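Local coordinates for Fe2OG dioxygenase domain-containing protein (PDB 4J25), which probably hydroxylates peptidyl proline as an iron- and 2-oxoglutarate-dependent prolyl-4-hydroxylase that uses ascorbate, at residues Asp113-Ala118 / Gly219-Arg224. Residues are numbered along the deposited sequence; the frame is centred on the assembly and turned at random.
Sequences DQLRLA and GWFRRR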
loop_
_atom_site.group_PDB
_atom_site.type_symbol
_atom_site.label_atom_id
_atom_site.label_comp_id
_atom_site.label_asym_id
_atom_site.label_seq_id
_atom_site.Cartn_x
_atom_site.Cartn_y
_atom_site.Cartn_z
ATOM N N ASP A 113 7.567 8.914 -1.997
ATOM C CA ASP A 113 8.003 9.801 -3.061
ATOM C C ASP A 113 9.273 9.256 -3.688
ATOM O O ASP A 113 9.448 9.335 -4.897
ATOM C CB ASP A 113 8.198 11.242 -2.609
ATOM C CG ASP A 113 8.461 12.176 -3.777
ATOM O OD1 ASP A 113 7.536 12.410 -4.575
ATOM O OD2 ASP A 113 9.591 12.670 -3.924
ATOM N N GLN A 114 10.152 8.681 -2.883
ATOM C CA GLN A 114 11.337 8.035 -3.429
ATOM C C GLN A 114 10.957 6.857 -4.324
ATOM O O GLN A 114 11.562 6.654 -5.364
ATOM C CB GLN A 114 12.230 7.519 -2.317
ATOM C CG GLN A 114 13.124 8.539 -1.671
ATOM C CD GLN A 114 14.018 7.884 -0.645
ATOM O OE1 GLN A 114 13.532 7.345 0.334
ATOM N NE2 GLN A 114 15.323 7.893 -0.881
ATOM N N LEU A 115 9.999 6.058 -3.874
ATOM C CA LEU A 115 9.476 4.957 -4.671
ATOM C C LEU A 115 8.850 5.442 -5.997
ATOM O O LEU A 115 9.056 4.821 -7.020
ATOM C CB LEU A 115 8.462 4.140 -3.852
ATOM C CG LEU A 115 7.850 2.924 -4.556
ATOM C CD1 LEU A 115 8.933 2.025 -5.116
ATOM C CD2 LEU A 115 6.955 2.149 -3.600
ATOM N N ARG A 116 8.104 6.542 -5.967
ATOM C CA ARG A 116 7.599 7.185 -7.185
ATOM C C ARG A 116 8.684 7.475 -8.221
ATOM O O ARG A 116 8.549 7.110 -9.404
ATOM C CB ARG A 116 6.861 8.484 -6.861
ATOM C CG ARG A 116 6.119 9.062 -8.083
ATOM C CD ARG A 116 5.254 10.247 -7.711
ATOM N NE ARG A 116 6.054 11.314 -7.125
ATOM C CZ ARG A 116 6.766 12.201 -7.816
ATOM N NH1 ARG A 116 6.784 12.181 -9.140
ATOM N NH2 ARG A 116 7.473 13.122 -7.166
ATOM N N LEU A 117 9.762 8.107 -7.775
ATOM C CA LEU A 117 10.855 8.481 -8.670
ATOM C C LEU A 117 11.578 7.241 -9.174
ATOM O O LEU A 117 12.047 7.213 -10.306
ATOM C CB LEU A 117 11.853 9.415 -7.982
ATOM C CG LEU A 117 11.340 10.777 -7.481
ATOM C CD1 LEU A 117 12.468 11.571 -6.779
ATOM C CD2 LEU A 117 10.747 11.608 -8.602
ATOM N N ALA A 118 11.645 6.206 -8.340
ATOM C CA ALA A 118 12.315 4.980 -8.736
ATOM C C ALA A 118 11.474 4.257 -9.789
ATOM O O ALA A 118 12.003 3.737 -10.766
ATOM C CB ALA A 118 12.572 4.087 -7.502
ATOM N N GLY A 219 -2.869 3.285 -0.674
ATOM C CA GLY A 219 -2.617 4.398 -1.561
ATOM C C GLY A 219 -2.403 4.009 -3.013
ATOM O O GLY A 219 -2.364 2.820 -3.351
ATOM N N TRP A 220 -2.214 5.030 -3.848
ATOM C CA TRP A 220 -2.045 4.856 -5.299
ATOM C C TRP A 220 -1.149 5.926 -5.850
ATOM O O TRP A 220 -1.274 7.107 -5.477
ATOM C CB TRP A 220 -3.399 4.908 -6.009
ATOM C CG TRP A 220 -4.289 3.850 -5.498
ATOM C CD1 TRP A 220 -4.366 2.561 -5.928
ATOM C CD2 TRP A 220 -5.203 3.969 -4.404
ATOM N NE1 TRP A 220 -5.278 1.871 -5.175
ATOM C CE2 TRP A 220 -5.793 2.711 -4.219
ATOM C CE3 TRP A 220 -5.556 5.017 -3.543
ATOM C CZ2 TRP A 220 -6.739 2.476 -3.234
ATOM C CZ3 TRP A 220 -6.479 4.786 -2.569
ATOM C CH2 TRP A 220 -7.067 3.526 -2.417
ATOM N N PHE A 221 -0.207 5.502 -6.681
ATOM C CA PHE A 221 0.563 6.415 -7.498
ATOM C C PHE A 221 -0.236 6.689 -8.760
ATOM O O PHE A 221 -0.755 5.750 -9.384
ATOM C CB PHE A 221 1.909 5.797 -7.890
ATOM C CG PHE A 221 2.818 5.499 -6.731
ATOM C CD1 PHE A 221 3.640 6.490 -6.217
ATOM C CD2 PHE A 221 2.874 4.231 -6.182
ATOM C CE1 PHE A 221 4.487 6.231 -5.147
ATOM C CE2 PHE A 221 3.711 3.967 -5.115
ATOM C CZ PHE A 221 4.526 4.971 -4.605
ATOM N N ARG A 222 -0.305 7.958 -9.158
ATOM C CA ARG A 222 -1.155 8.377 -10.257
ATOM C C ARG A 222 -0.408 9.120 -11.350
ATOM O O ARG A 222 0.597 9.762 -11.087
ATOM C CB ARG A 222 -2.259 9.289 -9.743
ATOM C CG ARG A 222 -3.037 8.741 -8.579
ATOM C CD ARG A 222 -4.214 9.629 -8.245
ATOM N NE ARG A 222 -3.768 10.945 -7.815
ATOM C CZ ARG A 222 -4.570 11.980 -7.589
ATOM N NH1 ARG A 222 -5.880 11.869 -7.748
ATOM N NH2 ARG A 222 -4.051 13.134 -7.199
ATOM N N ARG A 223 -0.912 8.998 -12.576
ATOM C CA ARG A 223 -0.539 9.863 -13.691
ATOM C C ARG A 223 -1.464 11.068 -13.726
ATOM O O ARG A 223 -2.539 11.058 -13.121
ATOM C CB ARG A 223 -0.742 9.151 -15.036
ATOM C CG ARG A 223 0.144 7.979 -15.296
ATOM C CD ARG A 223 -0.228 7.305 -16.627
ATOM N NE ARG A 223 -0.185 8.254 -17.739
ATOM C CZ ARG A 223 0.901 8.531 -18.451
ATOM N NH1 ARG A 223 2.048 7.914 -18.194
ATOM N NH2 ARG A 223 0.838 9.417 -19.439
ATOM N N ARG A 224 -1.080 12.070 -14.508
ATOM C CA ARG A 224 -1.919 13.227 -14.734
ATOM C C ARG A 224 -3.282 12.846 -15.344
ATOM O O ARG A 224 -4.322 13.286 -14.861
ATOM C CB ARG A 224 -1.168 14.225 -15.632
ATOM C CG ARG A 224 -1.972 15.431 -16.113
ATOM C CD ARG A 224 -1.065 16.367 -16.913
ATOM N NE ARG A 224 -0.277 15.632 -17.905
ATOM C CZ ARG A 224 -0.695 15.324 -19.130
ATOM N NH1 ARG A 224 -1.892 15.708 -19.555
ATOM N NH2 ARG A 224 0.094 14.643 -19.946
#
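Segments 113-118 and 219-224, of helix 103-123 and strand 214-222, come nearest at Arg116 and Phe221, with their CA atoms 7.1 Å apart, and no hydrogen bond joins the two backbones here. The strand belongs to the larger sheet of the double-stranded beta helix, or jellyroll, and the helix packs against that sheet. Phe221 is the side chain that spans the gap. Its CG lies anti to its own carbonyl carbon (chi1 -63°), and the ring reaches the helix between Leu115 and Arg116. Leu115 meets the end of the ring: CD2 is 3.9 Å from Phe221 CZ, and the two side chains cross at about a right angle. Arg116 uses the aliphatic base of its chain. Its CB comes to 3.7 Å from Phe221 CE1, and its CG lies 4.0 Å from Phe221 CD1. Leu115 CD2 and Arg116 CB both sit obliquely to the ring. Phe130 and Val158, from the neighbouring strands 129-137 and 156-163, also touch Phe221, while Val35 of helix 32-42 packs on Leu115. The contact is mostly buried and joins helix to sheet through carbon atoms, although Arg116 is partly exposed. The preceding residue on the strand, Trp220, points to the metal side. It touches the bound N-oxalylglycine, and its NE1 donates to the manganese ligand Asp148. Beyond the ring, the Arg116 chain bends at chi3 (59°), and its charged end turns away from the strand to Asp113, one helical turn earlier. There NH2 of Arg116 donates to the syn side of Asp113 OD1 at 2.7 Å in a salt bridge, and Arg116 NE adds a weak bond to the same oxygen at 3.1 Å.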